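Local coordinates for Udp-n-acetylglucosamine pyrophosphorylase (Trypanosoma brucei, PDB 4BQH), which probably catalyses the reaction of UTP with N-acetylglucosamine 1-phosphate to give UDP-N-acetylglucosamine and diphosphate, and is bound here to an allosteric inhibitor, at residues N55-E60 and I397-F402; V320-S325 and G329-T334; K375-Y380 and L406-D411. All blocks are in the same frame, centred on the assembly; numbering follows the deposited sequence.

Interaction 1: N55-E60 and I397-F402; sequences NDVLRE and IKLEAF. With 9VU ((3S)-3-[2-(1,3-benzodioxol-5-yl)-2-oxidanylidene-ethyl]-4-bromanyl-5-methyl-3-oxidanyl-1H-indol-2-one), chain C.
Leu58 and Ile397 make the closest contact, with Leu58 CD1 3.7 Å from Ile397 CG2. The two side chains meet at about a right angle. Leu58 reaches across because its CG stands anti to the backbone N (chi1 176°), which carries the branched end to the strand although the side chain leaves the helix at a slant. Leu399, two residues on, points to the helix as Ile397 does. Its CD1 lies 4.0 Å from Val57 CG1 and 4.2 Å from Leu58 CA, so one methyl touches both a valine branch and the helix backbone. The Leu58 CD1 to Leu399 CD1 distance of 4.3 Å is looser. All four residues are buried, and no hydrogen bond crosses between 55-60 and 397-402. The arrangement is a helix laid on a beta hairpin. Helix 51-64 and strand 394-400 meet here through residues 55-60 and 397-400, whose axes pass 9.8 Å apart at 102°. Strand 381-387 pairs with 394-400. Ala382 of this partner strand also touches Ile397 and Leu399. The opposite side of the helix is different in character: Asp56 and Arg59 are exposed there and take no part in the apolar contact. Past the end of the strand, Ala401 enters the inhibitor pocket. Its N is 3.7 Å from CAX of 9VU, the carbon between the two dioxole oxygens, and its CB is 3.8 Å from OAY of 9VU.

Interaction 2: V320-S325 and G329-T334; sequences VFVRAS and GVVEYT
Val320 O is approached by two groups of the facing strand. It accepts a hydrogen bond from Val331 N at 2.9 Å, and it also receives a CA-H...O contact from Val330 CA at 3.3 Å. The same two residues bond in the other direction, Val320 N to Val331 O at 3.0 Å, and both bonds are nearly straight. Val322 and Gly329 form the second hydrogen-bonded pair. Val322 N donates to Gly329 O at 2.9 Å, and Gly329 N donates to Val322 O at 3.0 Å. Gly329 O is further touched by the CA-H of Phe321.

Between these two pairs lies the non-hydrogen-bonded pair Phe321 and Val330. Val330 CG2 sits over the middle of the Phe321 ring, 3.6 Å from its centroid and 12° off the normal, a CH-pi contact. This methyl stands anti to the carbonyl carbon, while the CG1 branch is directed to the backbone of Val320. The ring also packs on Val306 and Thr308 of strand 304-309. On the other face of the sheet the valines meet: Val322 CG2 is 3.7 Å from Val331 CG2, and the two side chains cross at about a right angle.

The axes of the short segments 320-324 and 329-331 make an angle of 120°, well short of the 180° of a flat antiparallel pair, so the hairpin is strongly twisted here. Arg323 has a backbone bond to Glu75, which adds strand 74-75 on the far side of 320-324. Ser325, with left-handed backbone angles, starts the turn. This is an antiparallel beta hairpin, strands 320-324 and 327-331, which supplies the central and one outer strand of a small three-stranded antiparallel sheet.

Interaction 3: K375-Y380 and L406-D411; sequences KSFTQY and LFRFVD. With 9VU ((3S)-3-[2-(1,3-benzodioxol-5-yl)-2-oxidanylidene-ethyl]-4-bromanyl-5-methyl-3-oxidanyl-1H-indol-2-one), chain C.
Arg408 presents its guanidinium to two neighbours in different ways. Phe377 CE1 lies over one face of the group, 3.6 Å from Arg408 NH2. The ring and guanidinium planes are 84° apart, so the ring meets the guanidinium with its edge, not its face. Gln379 comes in at the guanidinium's own edge. Its side chain crosses that of Arg408 at about a right angle, and the amide and guanidinium planes are 61° apart. Arg408 NH2 donates to Gln379 OE1, but the modelled distance of 2.4 Å is too short to be taken literally, so the exact placing of these ends is doubtful.

The arginine gets there by a folded path. Its chi1 of 66° sets CG between the backbone N and the carbonyl carbon, over the centre of the Phe409 ring and 3.6 Å above its plane. The later bend at chi3 turns the guanidinium toward Phe377 and Gln379. Phe377 CD1 meets the edge of the Phe409 ring, 4.2 Å from Phe409 CE2. The Phe377 ring also has Gln379 N over one face, offset toward the rim.

On the side toward the inhibitor, Lys375 CG packs 3.6 Å from CAF of the 9VU indolone. Tyr380 OH comes within 3.3 Å of 9VU CAV on the benzodioxole ring.

The Gln379 amide thus faces Arg408 through OE1, while its NE2 has a weak hydrogen bond to Glu60 OE2. If the modelled pairing holds, this orientation would suit the charges and may polarise the amide; the short OE1 distance leaves the details doubtful.

In the fold
Interaction 1 is fully buried and purely apolar. Interactions 2 and 3 are partly buried and bring in polar bonds: backbone pairing in 2, a side-chain amide and guanidinium in 3. Interactions 1 and 3 share surroundings. The loop 375-380 packs on helix 51-64, with Val57 on Tyr380 and a probable hydrogen bond from Glu60 to Thr378, and both contacts touch the inhibitor. Their segments alternate along the chain. Interaction 2 is a local hairpin nested inside the long loop closed by interaction 1. It meets 406-411 where Phe321 packs on Phe407, and it meets 397-402 where Glu332 approaches Phe402.

Interaction 1: N55-E60 and I397-F402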
loop_
_atom_site.group_PDB
_atom_site.type_symbol
_atom_site.label_atom_id
_atom_site.label_comp_id
_atom_site.label_asym_id
_atom_site.label_seq_id
_atom_site.Cartn_x
_atom_site.Cartn_y
_atom_site.Cartn_z
ATOM N N ASN A 55 -9.384 2.231 -25.652
ATOM C CA ASN A 55 -8.771 2.349 -26.985
ATOM C C ASN A 55 -7.870 3.583 -27.084
ATOM O O ASN A 55 -6.769 3.517 -27.635
ATOM C CB ASN A 55 -9.836 2.394 -28.084
ATOM C CG ASN A 55 -10.715 1.154 -28.101
ATOM O OD1 ASN A 55 -10.269 0.029 -27.811
ATOM N ND2 ASN A 55 -11.981 1.358 -28.461
ATOM N N ASP A 56 -8.326 4.707 -26.527
ATOM C CA ASP A 56 -7.502 5.928 -26.506
ATOM C C ASP A 56 -6.283 5.746 -25.620
ATOM O O ASP A 56 -5.210 6.247 -25.933
ATOM C CB ASP A 56 -8.308 7.107 -25.950
ATOM C CG ASP A 56 -9.386 7.577 -26.894
ATOM O OD1 ASP A 56 -9.274 7.321 -28.110
ATOM O OD2 ASP A 56 -10.357 8.211 -26.422
ATOM N N VAL A 57 -6.472 5.039 -24.507
ATOM C CA VAL A 57 -5.369 4.770 -23.591
ATOM C C VAL A 57 -4.305 3.964 -24.335
ATOM O O VAL A 57 -3.108 4.290 -24.293
ATOM C CB VAL A 57 -5.862 4.001 -22.343
ATOM C CG1 VAL A 57 -4.674 3.561 -21.489
ATOM C CG2 VAL A 57 -6.810 4.877 -21.522
ATOM N N LEU A 58 -4.733 2.921 -25.044
ATOM C CA LEU A 58 -3.764 2.077 -25.750
ATOM C C LEU A 58 -3.002 2.903 -26.772
ATOM O O LEU A 58 -1.772 2.845 -26.851
ATOM C CB LEU A 58 -4.451 0.919 -26.474
ATOM C CG LEU A 58 -3.518 0.029 -27.323
ATOM C CD1 LEU A 58 -2.567 -0.742 -26.411
ATOM C CD2 LEU A 58 -4.370 -0.925 -28.158
ATOM N N ARG A 59 -3.737 3.703 -27.536
ATOM C CA ARG A 59 -3.124 4.462 -28.611
ATOM C C ARG A 59 -2.048 5.418 -28.087
ATOM O O ARG A 59 -0.920 5.446 -28.612
ATOM C CB ARG A 59 -4.193 5.236 -29.359
ATOM C CG ARG A 59 -3.696 5.878 -30.634
ATOM C CD ARG A 59 -4.812 6.700 -31.223
ATOM N NE ARG A 59 -4.405 7.380 -32.445
ATOM C CZ ARG A 59 -5.265 8.038 -33.211
ATOM N NH1 ARG A 59 -6.540 8.091 -32.848
ATOM N NH2 ARG A 59 -4.849 8.634 -34.320
ATOM N N GLU A 60 -2.395 6.181 -27.054
ATOM C CA GLU A 60 -1.492 7.167 -26.480
ATOM C C GLU A 60 -0.327 6.505 -25.761
ATOM O O GLU A 60 0.837 6.912 -25.928
ATOM C CB GLU A 60 -2.223 8.112 -25.524
ATOM C CG GLU A 60 -1.253 8.959 -24.701
ATOM C CD GLU A 60 -1.555 10.449 -24.694
ATOM O OE1 GLU A 60 -2.719 10.839 -24.908
ATOM O OE2 GLU A 60 -0.620 11.243 -24.449
ATOM N N ILE A 397 -0.130 -6.245 -25.611
ATOM C CA ILE A 397 0.244 -5.041 -24.851
ATOM C C ILE A 397 -0.528 -5.057 -23.537
ATOM O O ILE A 397 -1.752 -5.192 -23.547
ATOM C CB ILE A 397 -0.080 -3.746 -25.626
ATOM C CG1 ILE A 397 0.645 -3.719 -26.992
ATOM C CG2 ILE A 397 0.279 -2.512 -24.773
ATOM C CD1 ILE A 397 2.165 -3.748 -26.889
ATOM N N LYS A 398 0.194 -4.921 -22.426
ATOM C CA LYS A 398 -0.427 -4.751 -21.096
ATOM C C LYS A 398 -0.274 -3.297 -20.676
ATOM O O LYS A 398 0.708 -2.645 -21.030
ATOM C CB LYS A 398 0.189 -5.712 -20.081
ATOM C CG LYS A 398 -0.082 -7.173 -20.419
ATOM C CD LYS A 398 0.214 -8.077 -19.216
ATOM C CE LYS A 398 -0.132 -9.539 -19.505
ATOM N NZ LYS A 398 0.302 -10.415 -18.365
ATOM N N LEU A 399 -1.275 -2.766 -19.986
ATOM C CA LEU A 399 -1.287 -1.346 -19.651
ATOM C C LEU A 399 -1.368 -1.201 -18.156
ATOM O O LEU A 399 -2.174 -1.866 -17.529
ATOM C CB LEU A 399 -2.512 -0.676 -20.276
ATOM C CG LEU A 399 -2.499 -0.659 -21.807
ATOM C CD1 LEU A 399 -3.890 -0.272 -22.306
ATOM C CD2 LEU A 399 -1.458 0.321 -22.335
ATOM N N GLU A 400 -0.559 -0.315 -17.581
ATOM C CA GLU A 400 -0.598 -0.132 -16.124
ATOM C C GLU A 400 -0.634 1.345 -15.777
ATOM O O GLU A 400 -0.110 2.173 -16.514
ATOM C CB GLU A 400 0.626 -0.801 -15.452
ATOM C CG GLU A 400 0.592 -2.335 -15.528
ATOM C CD GLU A 400 1.820 -3.020 -14.917
ATOM O OE1 GLU A 400 2.857 -2.364 -14.690
ATOM O OE2 GLU A 400 1.764 -4.250 -14.685
ATOM N N ALA A 401 -1.254 1.673 -14.646
ATOM C CA ALA A 401 -1.092 3.012 -14.100
ATOM C C ALA A 401 -0.882 2.927 -12.598
ATOM O O ALA A 401 -1.340 1.983 -11.947
ATOM C CB ALA A 401 -2.291 3.909 -14.435
ATOM N N PHE A 402 -0.171 3.917 -12.057
ATOM C CA PHE A 402 0.219 3.919 -10.635
ATOM C C PHE A 402 -0.242 5.191 -9.958
ATOM O O PHE A 402 -0.516 6.192 -10.639
ATOM C CB PHE A 402 1.744 3.787 -10.532
ATOM C CG PHE A 402 2.245 2.604 -11.262
ATOM C CD1 PHE A 402 2.056 1.328 -10.728
ATOM C CD2 PHE A 402 2.768 2.735 -12.540
ATOM C CE1 PHE A 402 2.438 0.208 -11.445
ATOM C CE2 PHE A 402 3.180 1.606 -13.259
ATOM C CZ PHE A 402 3.009 0.344 -12.707
HETATM O OAN 9VU C . -12.236 3.034 -17.686
HETATM C CAH 9VU C . -12.439 3.616 -16.603
HETATM N NAG 9VU C . -13.622 3.646 -15.983
HETATM C CAC 9VU C . -13.504 4.392 -14.850
HETATM C CAB 9VU C . -14.444 4.698 -13.950
HETATM C CAA 9VU C . -14.191 5.511 -12.834
HETATM C CAF 9VU C . -12.896 6.023 -12.685
HETATM C CAJ 9VU C . -12.588 6.863 -11.561
HETATM C CAE 9VU C . -11.939 5.672 -13.663
HETATM BR BRA 9VU C . -10.179 6.333 -13.388
HETATM C CAD 9VU C . -12.235 4.871 -14.724
HETATM C CAI 9VU C . -11.498 4.383 -15.862
HETATM O OAL 9VU C . -11.129 5.476 -16.707
HETATM C CAM 9VU C . -10.157 3.668 -15.545
HETATM C CAO 9VU C . -10.331 2.324 -14.807
HETATM O OAP 9VU C . -11.478 1.864 -14.699
HETATM C CAQ 9VU C . -9.159 1.659 -14.337
HETATM C CAV 9VU C . -7.920 2.295 -14.231
HETATM C CAU 9VU C . -6.827 1.644 -13.796
HETATM O OAY 9VU C . -5.559 2.122 -13.625
HETATM C CAX 9VU C . -4.745 0.920 -13.544
HETATM O OAW 9VU C . -5.647 -0.053 -13.000
HETATM C CAT 9VU C . -6.880 0.367 -13.418
HETATM C CAS 9VU C . -8.041 -0.308 -13.477
HETATM C CAR 9VU C . -9.201 0.322 -13.924
#

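Interaction 2: V320-S325 and G329-T334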
loop_
_atom_site.group_PDB
_atom_site.type_symbol
_atom_site.label_atom_id
_atom_site.label_comp_id
_atom_site.label_asym_id
_atom_site.label_seq_id
_atom_site.Cartn_x
_atom_site.Cartn_y
_atom_site.Cartn_z
ATOM N N VAL A 320 12.567 6.412 -8.923
ATOM C CA VAL A 320 12.922 7.545 -8.046
ATOM C C VAL A 320 12.017 8.726 -8.306
ATOM O O VAL A 320 11.518 8.913 -9.432
ATOM C CB VAL A 320 14.393 8.000 -8.166
ATOM C CG1 VAL A 320 15.342 6.864 -7.715
ATOM C CG2 VAL A 320 14.701 8.432 -9.603
ATOM N N PHE A 321 11.748 9.489 -7.238
ATOM C CA PHE A 321 10.910 10.684 -7.391
ATOM C C PHE A 321 11.662 11.830 -8.030
ATOM O O PHE A 321 12.846 12.087 -7.714
ATOM C CB PHE A 321 10.313 11.124 -6.063
ATOM C CG PHE A 321 9.074 10.366 -5.709
ATOM C CD1 PHE A 321 9.169 9.174 -5.028
ATOM C CD2 PHE A 321 7.813 10.817 -6.118
ATOM C CE1 PHE A 321 8.029 8.434 -4.734
ATOM C CE2 PHE A 321 6.660 10.100 -5.807
ATOM C CZ PHE A 321 6.785 8.890 -5.127
ATOM N N VAL A 322 10.971 12.503 -8.947
ATOM C CA VAL A 322 11.534 13.654 -9.666
ATOM C C VAL A 322 10.449 14.717 -9.816
ATOM O O VAL A 322 9.257 14.423 -9.708
ATOM C CB VAL A 322 12.031 13.264 -11.082
ATOM C CG1 VAL A 322 12.972 12.057 -11.034
ATOM C CG2 VAL A 322 10.865 12.955 -12.012
ATOM N N ARG A 323 10.878 15.947 -10.088
ATOM C CA ARG A 323 9.950 17.003 -10.489
ATOM C C ARG A 323 10.336 17.460 -11.892
ATOM O O ARG A 323 11.501 17.781 -12.155
ATOM C CB ARG A 323 10.008 18.181 -9.522
ATOM C CG ARG A 323 8.803 19.102 -9.684
ATOM C CD ARG A 323 8.880 20.316 -8.783
ATOM N NE ARG A 323 9.897 21.251 -9.239
ATOM C CZ ARG A 323 10.285 22.321 -8.550
ATOM N NH1 ARG A 323 9.740 22.578 -7.368
ATOM N NH2 ARG A 323 11.227 23.118 -9.037
ATOM N N ALA A 324 9.366 17.472 -12.791
ATOM C CA ALA A 324 9.615 17.866 -14.180
ATOM C C ALA A 324 8.635 18.944 -14.560
ATOM O O ALA A 324 7.421 18.738 -14.490
ATOM C CB ALA A 324 9.468 16.672 -15.096
ATOM N N SER A 325 9.157 20.113 -14.941
ATOM C CA SER A 325 8.296 21.260 -15.258
ATOM C C SER A 325 7.300 21.537 -14.134
ATOM O O SER A 325 6.103 21.802 -14.371
ATOM C CB SER A 325 7.577 21.055 -16.596
ATOM O OG SER A 325 8.502 20.916 -17.659
ATOM N N GLY A 329 6.547 13.235 -10.028
ATOM C CA GLY A 329 6.280 11.910 -10.526
ATOM C C GLY A 329 7.455 10.983 -10.231
ATOM O O GLY A 329 8.342 11.323 -9.449
ATOM N N VAL A 330 7.433 9.816 -10.856
ATOM C CA VAL A 330 8.486 8.808 -10.647
ATOM C C VAL A 330 9.079 8.421 -11.986
ATOM O O VAL A 330 8.341 8.201 -12.975
ATOM C CB VAL A 330 7.943 7.553 -9.928
ATOM C CG1 VAL A 330 8.965 6.402 -9.914
ATOM C CG2 VAL A 330 7.522 7.893 -8.506
ATOM N N VAL A 331 10.395 8.327 -12.024
ATOM C CA VAL A 331 11.087 7.827 -13.219
ATOM C C VAL A 331 11.596 6.448 -12.864
ATOM O O VAL A 331 12.388 6.299 -11.925
ATOM C CB VAL A 331 12.260 8.735 -13.640
ATOM C CG1 VAL A 331 13.123 8.050 -14.707
ATOM C CG2 VAL A 331 11.731 10.075 -14.164
ATOM N N GLU A 332 11.113 5.450 -13.603
ATOM C CA GLU A 332 11.438 4.046 -13.346
ATOM C C GLU A 332 12.863 3.740 -13.808
ATOM O O GLU A 332 13.423 4.467 -14.633
ATOM C CB GLU A 332 10.404 3.122 -14.036
ATOM C CG GLU A 332 8.931 3.477 -13.764
ATOM C CD GLU A 332 8.343 2.876 -12.483
ATOM O OE1 GLU A 332 8.919 3.040 -11.380
ATOM O OE2 GLU A 332 7.262 2.247 -12.573
ATOM N N TYR A 333 13.459 2.673 -13.273
ATOM C CA TYR A 333 14.861 2.380 -13.554
ATOM C C TYR A 333 15.142 2.168 -15.053
ATOM O O TYR A 333 16.217 2.529 -15.529
ATOM C CB TYR A 333 15.369 1.174 -12.746
ATOM C CG TYR A 333 16.880 0.975 -12.847
ATOM C CD1 TYR A 333 17.763 1.791 -12.126
ATOM C CD2 TYR A 333 17.425 -0.032 -13.665
ATOM C CE1 TYR A 333 19.133 1.606 -12.209
ATOM C CE2 TYR A 333 18.798 -0.224 -13.756
ATOM C CZ TYR A 333 19.645 0.599 -13.035
ATOM O OH TYR A 333 21.003 0.404 -13.122
ATOM N N THR A 334 14.177 1.599 -15.774
ATOM C CA THR A 334 14.322 1.339 -17.227
ATOM C C THR A 334 14.344 2.622 -18.072
ATOM O O THR A 334 14.792 2.609 -19.221
ATOM C CB THR A 334 13.195 0.424 -17.757
ATOM O OG1 THR A 334 11.928 0.927 -17.317
ATOM C CG2 THR A 334 13.382 -1.021 -17.272
#

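Interaction 3: K375-Y380 and L406-D411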
loop_
_atom_site.group_PDB
_atom_site.type_symbol
_atom_site.label_atom_id
_atom_site.label_comp_id
_atom_site.label_asym_id
_atom_site.label_seq_id
_atom_site.Cartn_x
_atom_site.Cartn_y
_atom_site.Cartn_z
ATOM N N LYS A 375 -10.373 9.691 -15.227
ATOM C CA LYS A 375 -11.340 9.249 -16.238
ATOM C C LYS A 375 -10.988 9.692 -17.657
ATOM O O LYS A 375 -11.385 9.036 -18.588
ATOM C CB LYS A 375 -12.755 9.699 -15.880
ATOM C CG LYS A 375 -13.254 9.048 -14.597
ATOM C CD LYS A 375 -14.742 9.258 -14.372
ATOM C CE LYS A 375 -15.561 8.234 -15.144
ATOM N NZ LYS A 375 -16.959 8.213 -14.624
ATOM N N SER A 376 -10.267 10.802 -17.815
ATOM C CA SER A 376 -9.851 11.221 -19.164
ATOM C C SER A 376 -8.357 11.093 -19.381
ATOM O O SER A 376 -7.827 11.547 -20.395
ATOM C CB SER A 376 -10.335 12.644 -19.461
ATOM O OG SER A 376 -9.687 13.611 -18.632
ATOM N N PHE A 377 -7.674 10.439 -18.450
ATOM C CA PHE A 377 -6.215 10.365 -18.464
ATOM C C PHE A 377 -5.812 9.189 -19.346
ATOM O O PHE A 377 -6.392 8.099 -19.225
ATOM C CB PHE A 377 -5.743 10.134 -17.018
ATOM C CG PHE A 377 -4.273 9.891 -16.871
ATOM C CD1 PHE A 377 -3.389 10.956 -16.755
ATOM C CD2 PHE A 377 -3.789 8.595 -16.755
ATOM C CE1 PHE A 377 -2.016 10.732 -16.581
ATOM C CE2 PHE A 377 -2.420 8.356 -16.593
ATOM C CZ PHE A 377 -1.541 9.420 -16.505
ATOM N N THR A 378 -4.811 9.393 -20.204
ATOM C CA THR A 378 -4.477 8.364 -21.186
ATOM C C THR A 378 -3.021 7.959 -21.198
ATOM O O THR A 378 -2.652 7.114 -22.011
ATOM C CB THR A 378 -4.843 8.809 -22.623
ATOM O OG1 THR A 378 -4.276 10.094 -22.846
ATOM C CG2 THR A 378 -6.352 8.883 -22.801
ATOM N N GLN A 379 -2.218 8.523 -20.293
ATOM C CA GLN A 379 -0.764 8.252 -20.244
ATOM C C GLN A 379 -0.401 7.064 -19.360
ATOM O O GLN A 379 0.307 7.191 -18.347
ATOM C CB GLN A 379 -0.011 9.532 -19.850
ATOM C CG GLN A 379 -0.270 10.637 -20.867
ATOM C CD GLN A 379 0.632 11.847 -20.702
ATOM O OE1 GLN A 379 1.347 11.987 -19.701
ATOM N NE2 GLN A 379 0.604 12.739 -21.692
ATOM N N TYR A 380 -0.868 5.888 -19.766
ATOM C CA TYR A 380 -0.536 4.669 -19.021
ATOM C C TYR A 380 0.822 4.148 -19.466
ATOM O O TYR A 380 1.415 4.649 -20.441
ATOM C CB TYR A 380 -1.613 3.589 -19.248
ATOM C CG TYR A 380 -2.924 3.767 -18.501
ATOM C CD1 TYR A 380 -3.658 4.960 -18.585
ATOM C CD2 TYR A 380 -3.466 2.716 -17.759
ATOM C CE1 TYR A 380 -4.887 5.102 -17.945
ATOM C CE2 TYR A 380 -4.679 2.857 -17.102
ATOM C CZ TYR A 380 -5.389 4.046 -17.202
ATOM O OH TYR A 380 -6.600 4.191 -16.577
ATOM N N LEU A 406 -0.729 10.174 -11.029
ATOM C CA LEU A 406 -1.705 11.230 -10.766
ATOM C C LEU A 406 -1.158 12.374 -9.907
ATOM O O LEU A 406 -1.876 13.362 -9.668
ATOM C CB LEU A 406 -2.969 10.645 -10.117
ATOM C CG LEU A 406 -3.896 9.821 -11.044
ATOM C CD1 LEU A 406 -4.462 10.614 -12.209
ATOM C CD2 LEU A 406 -3.147 8.613 -11.556
ATOM N N PHE A 407 0.075 12.260 -9.422
ATOM C CA PHE A 407 0.556 13.307 -8.513
ATOM C C PHE A 407 0.734 14.655 -9.216
ATOM O O PHE A 407 0.773 15.690 -8.559
ATOM C CB PHE A 407 1.866 12.919 -7.814
ATOM C CG PHE A 407 1.741 11.714 -6.916
ATOM C CD1 PHE A 407 0.518 11.343 -6.390
ATOM C CD2 PHE A 407 2.886 10.997 -6.554
ATOM C CE1 PHE A 407 0.417 10.227 -5.544
ATOM C CE2 PHE A 407 2.800 9.886 -5.727
ATOM C CZ PHE A 407 1.563 9.506 -5.232
ATOM N N ARG A 408 0.857 14.633 -10.544
ATOM C CA ARG A 408 0.937 15.879 -11.327
ATOM C C ARG A 408 -0.279 16.801 -11.107
ATOM O O ARG A 408 -0.199 17.996 -11.390
ATOM C CB ARG A 408 1.063 15.540 -12.813
ATOM C CG ARG A 408 -0.165 14.873 -13.378
ATOM C CD ARG A 408 -0.216 15.066 -14.880
ATOM N NE ARG A 408 0.288 13.908 -15.578
ATOM C CZ ARG A 408 0.339 13.818 -16.909
ATOM N NH1 ARG A 408 -0.092 14.821 -17.675
ATOM N NH2 ARG A 408 0.823 12.728 -17.467
ATOM N N PHE A 409 -1.386 16.238 -10.605
ATOM C CA PHE A 409 -2.617 17.000 -10.372
ATOM C C PHE A 409 -2.748 17.567 -8.970
ATOM O O PHE A 409 -3.743 18.255 -8.675
ATOM C CB PHE A 409 -3.854 16.145 -10.699
ATOM C CG PHE A 409 -3.861 15.645 -12.108
ATOM C CD1 PHE A 409 -4.021 16.537 -13.173
ATOM C CD2 PHE A 409 -3.698 14.292 -12.376
ATOM C CE1 PHE A 409 -4.017 16.074 -14.489
ATOM C CE2 PHE A 409 -3.672 13.810 -13.682
ATOM C CZ PHE A 409 -3.852 14.713 -14.747
ATOM N N VAL A 410 -1.761 17.300 -8.110
ATOM C CA VAL A 410 -1.915 17.562 -6.670
ATOM C C VAL A 410 -2.267 19.011 -6.325
ATOM O O VAL A 410 -3.087 19.250 -5.443
ATOM C CB VAL A 410 -0.672 17.118 -5.882
ATOM C CG1 VAL A 410 0.554 17.963 -6.274
ATOM C CG2 VAL A 410 -0.942 17.146 -4.376
ATOM N N ASP A 411 -1.686 19.976 -7.027
ATOM C CA ASP A 411 -1.941 21.358 -6.611
ATOM C C ASP A 411 -3.274 21.909 -7.091
ATOM O O ASP A 411 -3.702 22.992 -6.660
ATOM C CB ASP A 411 -0.761 22.253 -6.996
ATOM C CG ASP A 411 0.467 21.942 -6.151
ATOM O OD1 ASP A 411 0.322 21.817 -4.919
ATOM O OD2 ASP A 411 1.567 21.816 -6.707
HETATM O OAN 9VU C . -12.236 3.034 -17.686
HETATM C CAH 9VU C . -12.439 3.616 -16.603
HETATM N NAG 9VU C . -13.622 3.646 -15.983
HETATM C CAC 9VU C . -13.504 4.392 -14.850
HETATM C CAB 9VU C . -14.444 4.698 -13.950
HETATM C CAA 9VU C . -14.191 5.511 -12.834
HETATM C CAF 9VU C . -12.896 6.023 -12.685
HETATM C CAJ 9VU C . -12.588 6.863 -11.561
HETATM C CAE 9VU C . -11.939 5.672 -13.663
HETATM BR BRA 9VU C . -10.179 6.333 -13.388
HETATM C CAD 9VU C . -12.235 4.871 -14.724
HETATM C CAI 9VU C . -11.498 4.383 -15.862
HETATM O OAL 9VU C . -11.129 5.476 -16.707
HETATM C CAM 9VU C . -10.157 3.668 -15.545
HETATM C CAO 9VU C . -10.331 2.324 -14.807
HETATM O OAP 9VU C . -11.478 1.864 -14.699
HETATM C CAQ 9VU C . -9.159 1.659 -14.337
HETATM C CAV 9VU C . -7.920 2.295 -14.231
HETATM C CAU 9VU C . -6.827 1.644 -13.796
HETATM O OAY 9VU C . -5.559 2.122 -13.625
HETATM C CAX 9VU C . -4.745 0.920 -13.544
HETATM O OAW 9VU C . -5.647 -0.053 -13.000
HETATM C CAT 9VU C . -6.880 0.367 -13.418
HETATM C CAS 9VU C . -8.041 -0.308 -13.477
HETATM C CAR 9VU C . -9.201 0.322 -13.924
#